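Local coordinates for protein polyporopepsin (Irpex lacteus, PDB 1WKR) that cleaves proteins as a milk-clotting aspartic endopeptidase of the pepsin family, with broad specificity, at residues F306-G309 with L310-E314; F258-G262 with Q263-L267; D130-F133 with S134-T137; E159-F162 with G163-D166. All coordinates share one frame; numbering follows the deposited sequence.

The four contacts form two touching pairs. Contacts 1 and 2 have centres about 13 Å apart and meet where Phe312 CE2 lies 3.8 Å from Phe258 CD2, joining a buried helix start to a beta hairpin. Contacts 3 and 4 have centres about 14 Å apart and meet through Leu132 CD1 and Phe162 CD1 at 3.7 Å, which sets a helix end against the end of a strand. Contact 1 lies deepest: Gly309 is about 5 Å from the side chain of the catalytic Asp212 and about 9 Å from that of Asp32. Contact 4 is more remote, with the Phe162 side chain about 11 Å from that of Asp32, while contacts 2 and 3 are away from the catalytic aspartates.

Contact 1: F306-G309 with L310-E314; sequences FING and LTFLE
Gly309 occupies the N-cap position of the helix that begins at Leu310, and Asn308 just before it lies beside Phe312. Ile307-Asn308-Gly309 stands at the hydrophobic-hydrophobic-glycine motif, followed by a helix, of the psi-shaped loop of pepsin-like proteinases; here Asn308 takes the second hydrophobic place. The carbonyl oxygen of Gly309 collects two amides of the first helical turn. Leu313 N gives it a well-directed bond of 3.0 Å, lying in the carbonyl plane at an N-H...O angle of 160°, whereas the bond from Phe312 N is weak. The branch point of Leu313 closes over the same oxygen, its CG 3.4 Å from Gly309 O. With CG anti to the backbone N (chi1 177°), the Phe312 ring runs alongside Asn308, both side chains pointing the same way. Asn308 CB sits over one face of that ring, 3.8 Å from CD1, as a CH-pi contact displaced toward the rim. The amide stacks on the ring with the planes 25° apart, and Asn308 ND2 stands 4.0 Å from Phe312 CZ while donating to Gln193. Backbone bonds to Ile210 and Leu219 place strand 306-308 between strands 207-211 and 218-220; the Phe258 ring of strand 256-260 meets Phe312 edge-to-face, and Leu313 packs on strand 316-321.

Contact 2: F258-G262 with Q263-L267; sequences FTIGG and QTFEL
Gln263 O is gripped by two groups of the facing strand: Ile260 N donates a hydrogen bond of 2.9 Å, and Thr259 CA brings a C-H to it at 3.3 Å. Phe258 O is held in the same fashion, by Phe265 N and by the CA-H of Thr264. The return bond from Phe258 N to Phe265 O is 2.8 Å long and almost straight, at 176°. These bonds knit strands 256-260 and 263-267 into an antiparallel hairpin closed by a type I' turn from Ile260 to Gln263, with Gly261 and Gly262 supplying its two positive-phi corners. Phe258, Ile260, Gln263 and Phe265 project on one side. The CE2 corner of the Phe265 ring lies 4.0 Å from Ile260 CB, the two side chains crossing at about a right angle, while Ile260 O lies at the ring edge, in plane. Further along, Phe258 CE1 touches Leu267 CB at 3.8 Å. On the other side Thr259 and Thr264 form a non-hydrogen-bonded pair, and one water spans their hydroxyls, 2.8 Å from Thr259 OG1. At the turn a second water lies 2.7 Å from Gly261 O. Strand 190-197 continues the sheet beyond strand 256-260. The hairpin is thus amphipathic: its aromatic side, where strand 175-178 packs, is buried except at exposed Gln263, whereas its hydroxyl side and glycine turn are hydrated.

Contact 3: D130-F133 with S134-T137; sequences DNLF and SQGT
Ser134 folds back on Asp130 in the last turn of helix 128-134: Ser134 N donates to Asp130 O at 2.9 Å, a regular helical bond. Its hydroxyl shares a water with the preceding turn, the water lying 2.8 Å from Ser134 OG and donating to Asn131 OD1. Asn131 ND2 is meanwhile bonded to Gln87. Gln135 N continues the helical pattern onto Asn131 O. The Gln135 side chain leaves with CG between the backbone N and the carbonyl carbon (chi1 82°), a position that lays it back under the helix end, with CG only 3.1 Å from Asn131 O. From there the chain extends alongside Leu132, pointing the same way, and NE2 comes 3.7 Å from Leu132 CD2. The same NE2 donates to Thr137 OG1 at 2.8 Å, the hydroxyl lying 18° out of the amide plane, and also to Thr83 O on strand 82-96. Replacing Gln135 with an alanine would probably leave Thr137 OG1 and Thr83 O without their shared donor and open a gap beside the Leu132 methyl. Gly136 breaks the helix at a phi of 93°, where a side chain would jam against the preceding carbonyl. Its N binds Phe133 O at 3.0 Å, approaching from well above the carbonyl plane. Thr137 N then reaches Leu132 O in a weak bond, with CB resting 3.4 Å from that oxygen. The 6-to-1 bond from Thr137 and the bond from Gly136 N to Phe133 O, around a positive-phi glycine, make this a Schellman helix C-terminus.

Contact 4: E159-F162 with G163-D166; sequences ELTF and GATD
Asp166 turns back toward Glu159 and Thr161 where the chain leaves strand 155-162, which runs between strands 3-9 and 142-146 in the interlobe sheet of the pepsin fold. Followed outward, Asp166 CB lies 3.5 Å from Glu159 OE1 and more loosely beside Thr161 OG1, a hydroxyl whose hydrogen bond goes to Ser4. Asp166 CG stands anti to the backbone N (chi1 -178°), which carries the carboxylate across to Glu159. At the tip the two oxygens part company: OD1 bonds to Ser168 OG, while OD2 comes within 2.6 Å of Glu159 OE1. The two side chains cross at about a right angle, with their carboxylate planes 33° apart. So short an approach of two acid oxygens is consistent with a proton held between the groups, which would go with a raised pKa for one of them. A lysine in place of Glu159 is likely to lose this acid-acid pairing, leaving Asp166 OD2 without the carboxyl partner it meets here. Gly163 makes the reversal at a positive phi of 96°, where a CB would clash with Phe162 O. Phe162 points the other way, onto helix 128-134. Ala164 N and O are buried here without a polar partner; in the bend, the methyl Thr161 CG2 presses against Ala164 O at 3.2 Å.

Contact 1: F306-G309 with L310-E314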
loop_
_atom_site.group_PDB
_atom_site.type_symbol
_atom_site.label_atom_id
_atom_site.label_comp_id
_atom_site.label_asym_id
_atom_site.label_seq_id
_atom_site.Cartn_x
_atom_site.Cartn_y
_atom_site.Cartn_z
ATOM N N PHE A 306 2.154 -13.456 -1.171
ATOM C CA PHE A 306 2.257 -12.381 -2.163
ATOM C C PHE A 306 1.916 -11.045 -1.494
ATOM O O PHE A 306 1.208 -11.057 -0.461
ATOM C CB PHE A 306 1.316 -12.636 -3.414
ATOM C CG PHE A 306 -0.148 -12.645 -3.046
ATOM C CD1 PHE A 306 -0.878 -11.479 -2.895
ATOM C CD2 PHE A 306 -0.812 -13.859 -2.838
ATOM C CE1 PHE A 306 -2.204 -11.479 -2.563
ATOM C CE2 PHE A 306 -2.157 -13.874 -2.517
ATOM C CZ PHE A 306 -2.846 -12.707 -2.378
ATOM N N ILE A 307 2.373 -9.999 -2.124
ATOM C CA ILE A 307 1.948 -8.615 -1.751
ATOM C C ILE A 307 1.574 -7.942 -3.070
ATOM O O ILE A 307 2.458 -7.679 -3.913
ATOM C CB ILE A 307 3.011 -7.828 -0.988
ATOM C CG1 ILE A 307 3.418 -8.552 0.290
ATOM C CG2 ILE A 307 2.460 -6.452 -0.670
ATOM C CD1 ILE A 307 4.514 -7.904 1.105
ATOM N N ASN A 308 0.294 -7.604 -3.231
ATOM C CA ASN A 308 -0.140 -6.765 -4.364
ATOM C C ASN A 308 0.129 -5.325 -3.930
ATOM O O ASN A 308 -0.621 -4.748 -3.122
ATOM C CB ASN A 308 -1.609 -6.987 -4.699
ATOM C CG ASN A 308 -1.936 -8.384 -5.161
ATOM O OD1 ASN A 308 -1.069 -9.208 -5.461
ATOM N ND2 ASN A 308 -3.240 -8.683 -5.239
ATOM N N GLY A 309 1.220 -4.747 -4.443
ATOM C CA GLY A 309 1.712 -3.445 -3.995
ATOM C C GLY A 309 1.271 -2.300 -4.813
ATOM O O GLY A 309 0.351 -2.386 -5.634
ATOM N N LEU A 310 1.911 -1.154 -4.548
ATOM C CA LEU A 310 1.598 0.109 -5.254
ATOM C C LEU A 310 1.596 -0.050 -6.749
ATOM O O LEU A 310 0.728 0.494 -7.410
ATOM C CB LEU A 310 2.692 1.136 -4.811
ATOM C CG LEU A 310 2.636 2.512 -5.458
ATOM C CD1 LEU A 310 3.343 3.499 -4.517
ATOM C CD2 LEU A 310 3.323 2.539 -6.818
ATOM N N THR A 311 2.521 -0.831 -7.312
ATOM C CA THR A 311 2.644 -0.972 -8.747
ATOM C C THR A 311 1.471 -1.746 -9.315
ATOM O O THR A 311 1.093 -1.530 -10.484
ATOM C CB THR A 311 3.978 -1.614 -9.133
ATOM O OG1 THR A 311 4.193 -2.813 -8.299
ATOM C CG2 THR A 311 5.152 -0.651 -8.993
ATOM N N PHE A 312 0.848 -2.637 -8.538
ATOM C CA PHE A 312 -0.385 -3.288 -8.937
ATOM C C PHE A 312 -1.551 -2.308 -8.810
ATOM O O PHE A 312 -2.406 -2.201 -9.734
ATOM C CB PHE A 312 -0.589 -4.515 -8.006
ATOM C CG PHE A 312 -1.890 -5.278 -8.233
ATOM C CD1 PHE A 312 -3.043 -4.944 -7.534
ATOM C CD2 PHE A 312 -1.950 -6.360 -9.092
ATOM C CE1 PHE A 312 -4.213 -5.649 -7.700
ATOM C CE2 PHE A 312 -3.154 -7.077 -9.251
ATOM C CZ PHE A 312 -4.275 -6.677 -8.559
ATOM N N LEU A 313 -1.615 -1.569 -7.705
ATOM C CA LEU A 313 -2.729 -0.672 -7.430
ATOM C C LEU A 313 -2.746 0.550 -8.288
ATOM O O LEU A 313 -3.762 1.232 -8.412
ATOM C CB LEU A 313 -2.708 -0.306 -5.951
ATOM C CG LEU A 313 -2.903 -1.503 -5.017
ATOM C CD1 LEU A 313 -2.606 -1.132 -3.577
ATOM C CD2 LEU A 313 -4.310 -2.068 -5.142
ATOM N N GLU A 314 -1.622 0.892 -8.977
ATOM C CA GLU A 314 -1.662 1.910 -10.005
ATOM C C GLU A 314 -2.595 1.552 -11.161
ATOM O O GLU A 314 -2.977 2.417 -11.946
ATOM C CB GLU A 314 -0.262 2.221 -10.534
ATOM C CG GLU A 314 0.604 3.037 -9.592
ATOM C CD GLU A 314 2.023 3.180 -10.057
ATOM O OE1 GLU A 314 2.588 2.147 -10.505
ATOM O OE2 GLU A 314 2.605 4.256 -9.982
#

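Contact 2: F258-G262 with Q263-L267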
loop_
_atom_site.group_PDB
_atom_site.type_symbol
_atom_site.label_atom_id
_atom_site.label_comp_id
_atom_site.label_asym_id
_atom_site.label_seq_id
_atom_site.Cartn_x
_atom_site.Cartn_y
_atom_site.Cartn_z
ATOM N N PHE A 258 -4.636 -12.265 -12.614
ATOM C CA PHE A 258 -4.882 -12.521 -11.171
ATOM C C PHE A 258 -6.352 -12.924 -11.071
ATOM O O PHE A 258 -7.256 -12.211 -11.507
ATOM C CB PHE A 258 -4.688 -11.215 -10.388
ATOM C CG PHE A 258 -3.229 -10.797 -10.314
ATOM C CD1 PHE A 258 -2.545 -10.282 -11.432
ATOM C CD2 PHE A 258 -2.551 -10.819 -9.099
ATOM C CE1 PHE A 258 -1.232 -9.886 -11.331
ATOM C CE2 PHE A 258 -1.242 -10.427 -9.008
ATOM C CZ PHE A 258 -0.565 -9.956 -10.136
ATOM N N THR A 259 -6.607 -14.047 -10.435
ATOM C CA THR A 259 -8.003 -14.487 -10.175
ATOM C C THR A 259 -8.309 -14.154 -8.743
ATOM O O THR A 259 -7.682 -14.675 -7.831
ATOM C CB THR A 259 -8.177 -15.952 -10.418
ATOM O OG1 THR A 259 -7.847 -16.270 -11.795
ATOM C CG2 THR A 259 -9.644 -16.400 -10.162
ATOM N N ILE A 260 -9.284 -13.235 -8.578
ATOM C CA ILE A 260 -9.674 -12.713 -7.231
ATOM C C ILE A 260 -11.176 -12.604 -7.216
ATOM O O ILE A 260 -11.799 -12.010 -8.099
ATOM C CB ILE A 260 -9.079 -11.296 -7.017
ATOM C CG1 ILE A 260 -7.559 -11.315 -7.130
ATOM C CG2 ILE A 260 -9.565 -10.742 -5.676
ATOM C CD1 ILE A 260 -6.928 -9.915 -7.174
ATOM N N GLY A 261 -11.823 -13.215 -6.208
ATOM C CA GLY A 261 -13.270 -13.102 -6.097
ATOM C C GLY A 261 -14.027 -13.691 -7.284
ATOM O O GLY A 261 -15.137 -13.209 -7.555
ATOM N N GLY A 262 -13.424 -14.652 -7.984
ATOM C CA GLY A 262 -14.079 -15.275 -9.141
ATOM C C GLY A 262 -13.908 -14.481 -10.407
ATOM O O GLY A 262 -14.470 -14.897 -11.467
ATOM N N GLN A 263 -13.174 -13.372 -10.404
ATOM C CA GLN A 263 -12.979 -12.534 -11.583
ATOM C C GLN A 263 -11.502 -12.479 -11.964
ATOM O O GLN A 263 -10.602 -12.651 -11.100
ATOM C CB GLN A 263 -13.495 -11.182 -11.361
ATOM C CG GLN A 263 -15.050 -11.153 -11.202
ATOM C CD GLN A 263 -15.887 -11.636 -12.396
ATOM O OE1 GLN A 263 -17.099 -12.122 -12.040
ATOM N NE2 GLN A 263 -15.491 -11.524 -13.533
ATOM N N THR A 264 -11.257 -12.266 -13.209
ATOM C CA THR A 264 -9.885 -12.069 -13.744
ATOM C C THR A 264 -9.528 -10.613 -13.782
ATOM O O THR A 264 -10.286 -9.775 -14.324
ATOM C CB THR A 264 -9.850 -12.524 -15.217
ATOM O OG1 THR A 264 -10.035 -13.947 -15.327
ATOM C CG2 THR A 264 -8.466 -12.287 -15.876
ATOM N N PHE A 265 -8.371 -10.262 -13.227
ATOM C CA PHE A 265 -7.757 -8.918 -13.313
ATOM C C PHE A 265 -6.492 -9.032 -14.106
ATOM O O PHE A 265 -5.590 -9.859 -13.743
ATOM C CB PHE A 265 -7.522 -8.381 -11.918
ATOM C CG PHE A 265 -8.830 -8.118 -11.172
ATOM C CD1 PHE A 265 -9.496 -6.935 -11.364
ATOM C CD2 PHE A 265 -9.410 -9.142 -10.418
ATOM C CE1 PHE A 265 -10.726 -6.700 -10.717
ATOM C CE2 PHE A 265 -10.635 -8.898 -9.815
ATOM C CZ PHE A 265 -11.290 -7.684 -9.951
ATOM N N GLU A 266 -6.329 -8.258 -15.159
ATOM C CA GLU A 266 -5.224 -8.396 -16.095
ATOM C C GLU A 266 -4.188 -7.314 -15.879
ATOM O O GLU A 266 -4.455 -6.107 -16.146
ATOM C CB GLU A 266 -5.779 -8.346 -17.494
ATOM C CG GLU A 266 -4.660 -8.539 -18.553
ATOM C CD GLU A 266 -5.114 -8.583 -19.951
ATOM O OE1 GLU A 266 -6.386 -8.647 -20.256
ATOM O OE2 GLU A 266 -4.275 -8.632 -20.872
ATOM N N LEU A 267 -3.036 -7.690 -15.354
ATOM C CA LEU A 267 -1.877 -6.785 -15.202
ATOM C C LEU A 267 -1.051 -6.902 -16.499
ATOM O O LEU A 267 -0.355 -7.906 -16.769
ATOM C CB LEU A 267 -1.072 -7.189 -13.969
ATOM C CG LEU A 267 -0.008 -6.180 -13.542
ATOM C CD1 LEU A 267 -0.633 -4.932 -12.896
ATOM C CD2 LEU A 267 0.978 -6.825 -12.570
HETATM O O HOH W 1 -7.899 -15.548 -14.478
HETATM O O HOH W 2 -17.301 -13.212 -9.177
HETATM O O HOH W 3 -17.173 -15.508 -11.469
#

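Contact 3: D130-F133 with S134-T137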
loop_
_atom_site.group_PDB
_atom_site.type_symbol
_atom_site.label_atom_id
_atom_site.label_comp_id
_atom_site.label_asym_id
_atom_site.label_seq_id
_atom_site.Cartn_x
_atom_site.Cartn_y
_atom_site.Cartn_z
ATOM N N ASP A 130 -11.182 3.803 11.618
ATOM C CA ASP A 130 -12.040 3.404 12.719
ATOM C C ASP A 130 -12.593 4.611 13.478
ATOM O O ASP A 130 -13.776 4.622 13.803
ATOM C CB ASP A 130 -11.232 2.547 13.730
ATOM C CG ASP A 130 -10.905 1.215 13.249
ATOM O OD1 ASP A 130 -11.575 0.659 12.374
ATOM O OD2 ASP A 130 -9.907 0.639 13.823
ATOM N N ASN A 131 -11.753 5.601 13.767
ATOM C CA ASN A 131 -12.204 6.772 14.499
ATOM C C ASN A 131 -13.137 7.640 13.710
ATOM O O ASN A 131 -14.144 8.169 14.249
ATOM C CB ASN A 131 -11.018 7.586 15.021
ATOM C CG ASN A 131 -10.337 6.928 16.191
ATOM O OD1 ASN A 131 -10.969 6.281 17.029
ATOM N ND2 ASN A 131 -9.008 7.090 16.269
ATOM N N LEU A 132 -12.870 7.879 12.428
ATOM C CA LEU A 132 -13.781 8.617 11.566
ATOM C C LEU A 132 -15.166 7.953 11.612
ATOM O O LEU A 132 -16.183 8.678 11.590
ATOM C CB LEU A 132 -13.284 8.618 10.125
ATOM C CG LEU A 132 -12.119 9.628 9.916
ATOM C CD1 LEU A 132 -11.492 9.333 8.534
ATOM C CD2 LEU A 132 -12.605 11.064 9.971
ATOM N N PHE A 133 -15.229 6.629 11.616
ATOM C CA PHE A 133 -16.516 5.966 11.667
ATOM C C PHE A 133 -17.122 6.009 13.042
ATOM O O PHE A 133 -18.327 6.362 13.180
ATOM C CB PHE A 133 -16.351 4.522 11.201
ATOM C CG PHE A 133 -17.683 3.817 11.312
ATOM C CD1 PHE A 133 -18.734 4.181 10.446
ATOM C CD2 PHE A 133 -17.928 2.862 12.325
ATOM C CE1 PHE A 133 -20.032 3.623 10.648
ATOM C CE2 PHE A 133 -19.216 2.301 12.442
ATOM C CZ PHE A 133 -20.221 2.692 11.632
ATOM N N SER A 134 -16.398 5.707 14.117
ATOM C CA SER A 134 -17.049 5.627 15.455
ATOM C C SER A 134 -17.437 7.024 15.910
ATOM O O SER A 134 -18.413 7.104 16.727
ATOM C CB SER A 134 -16.087 4.959 16.459
ATOM O OG SER A 134 -14.954 5.740 16.652
ATOM N N GLN A 135 -16.816 8.070 15.479
ATOM C CA GLN A 135 -17.219 9.410 15.872
ATOM C C GLN A 135 -18.378 9.909 15.031
ATOM O O GLN A 135 -18.882 11.032 15.307
ATOM C CB GLN A 135 -16.007 10.355 15.761
ATOM C CG GLN A 135 -15.766 10.846 14.410
ATOM C CD GLN A 135 -14.360 11.621 14.262
ATOM O OE1 GLN A 135 -13.543 11.567 15.202
ATOM N NE2 GLN A 135 -14.149 12.185 13.091
ATOM N N GLY A 136 -18.841 9.155 14.074
ATOM C CA GLY A 136 -20.064 9.516 13.335
ATOM C C GLY A 136 -19.791 10.280 12.131
ATOM O O GLY A 136 -20.731 10.779 11.464
ATOM N N THR A 137 -18.538 10.549 11.699
ATOM C CA THR A 137 -18.222 11.422 10.573
ATOM C C THR A 137 -18.478 10.693 9.219
ATOM O O THR A 137 -19.214 11.283 8.313
ATOM C CB THR A 137 -16.816 11.833 10.630
ATOM O OG1 THR A 137 -16.632 12.527 11.897
ATOM C CG2 THR A 137 -16.456 12.845 9.468
HETATM O O HOH W 4 -12.740 4.201 17.247
#

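Contact 4: E159-F162 with G163-D166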
loop_
_atom_site.group_PDB
_atom_site.type_symbol
_atom_site.label_atom_id
_atom_site.label_comp_id
_atom_site.label_asym_id
_atom_site.label_seq_id
_atom_site.Cartn_x
_atom_site.Cartn_y
_atom_site.Cartn_z
ATOM N N GLU A 159 -6.039 9.417 -4.829
ATOM C CA GLU A 159 -7.126 9.861 -3.923
ATOM C C GLU A 159 -7.385 8.809 -2.895
ATOM O O GLU A 159 -7.411 7.618 -3.200
ATOM C CB GLU A 159 -8.424 10.168 -4.724
ATOM C CG GLU A 159 -9.555 10.724 -3.840
ATOM C CD GLU A 159 -10.756 10.933 -4.677
ATOM O OE1 GLU A 159 -11.424 9.917 -5.063
ATOM O OE2 GLU A 159 -11.127 12.082 -4.892
ATOM N N LEU A 160 -7.603 9.235 -1.673
ATOM C CA LEU A 160 -8.214 8.400 -0.592
ATOM C C LEU A 160 -9.606 8.875 -0.370
ATOM O O LEU A 160 -9.808 10.099 -0.206
ATOM C CB LEU A 160 -7.425 8.485 0.709
ATOM C CG LEU A 160 -6.195 7.576 0.783
ATOM C CD1 LEU A 160 -5.267 7.556 -0.322
ATOM C CD2 LEU A 160 -5.580 7.727 2.219
ATOM N N THR A 161 -10.566 7.980 -0.273
ATOM C CA THR A 161 -11.960 8.364 0.076
ATOM C C THR A 161 -12.330 7.544 1.298
ATOM O O THR A 161 -12.293 6.299 1.300
ATOM C CB THR A 161 -12.960 8.094 -1.039
ATOM O OG1 THR A 161 -12.498 8.772 -2.253
ATOM C CG2 THR A 161 -14.308 8.642 -0.711
ATOM N N PHE A 162 -12.687 8.236 2.358
ATOM C CA PHE A 162 -13.121 7.601 3.614
ATOM C C PHE A 162 -14.660 7.584 3.651
ATOM O O PHE A 162 -15.307 8.640 3.571
ATOM C CB PHE A 162 -12.611 8.399 4.814
ATOM C CG PHE A 162 -11.089 8.302 4.962
ATOM C CD1 PHE A 162 -10.540 7.234 5.684
ATOM C CD2 PHE A 162 -10.244 9.218 4.367
ATOM C CE1 PHE A 162 -9.156 7.139 5.866
ATOM C CE2 PHE A 162 -8.845 9.037 4.513
ATOM C CZ PHE A 162 -8.323 8.026 5.261
ATOM N N GLY A 163 -15.206 6.397 3.747
ATOM C CA GLY A 163 -16.650 6.240 3.963
ATOM C C GLY A 163 -17.457 6.002 2.693
ATOM O O GLY A 163 -18.682 5.845 2.819
ATOM N N ALA A 164 -16.818 5.978 1.526
ATOM C CA ALA A 164 -17.530 5.788 0.245
ATOM C C ALA A 164 -16.503 5.440 -0.812
ATOM O O ALA A 164 -15.301 5.601 -0.621
ATOM C CB ALA A 164 -18.220 7.082 -0.155
ATOM N N THR A 165 -16.987 4.998 -1.950
ATOM C CA THR A 165 -16.214 4.844 -3.159
ATOM C C THR A 165 -16.430 6.004 -4.077
ATOM O O THR A 165 -17.455 6.786 -3.902
ATOM C CB THR A 165 -16.534 3.542 -3.909
ATOM O OG1 THR A 165 -17.969 3.553 -4.249
ATOM C CG2 THR A 165 -16.322 2.317 -3.084
ATOM N N ASP A 166 -15.587 6.271 -5.012
ATOM C CA ASP A 166 -15.616 7.360 -5.977
ATOM C C ASP A 166 -15.620 6.749 -7.366
ATOM O O ASP A 166 -14.619 6.261 -7.840
ATOM C CB ASP A 166 -14.405 8.240 -5.809
ATOM C CG ASP A 166 -14.318 9.463 -6.735
ATOM O OD1 ASP A 166 -15.106 9.442 -7.704
ATOM O OD2 ASP A 166 -13.457 10.304 -6.576
#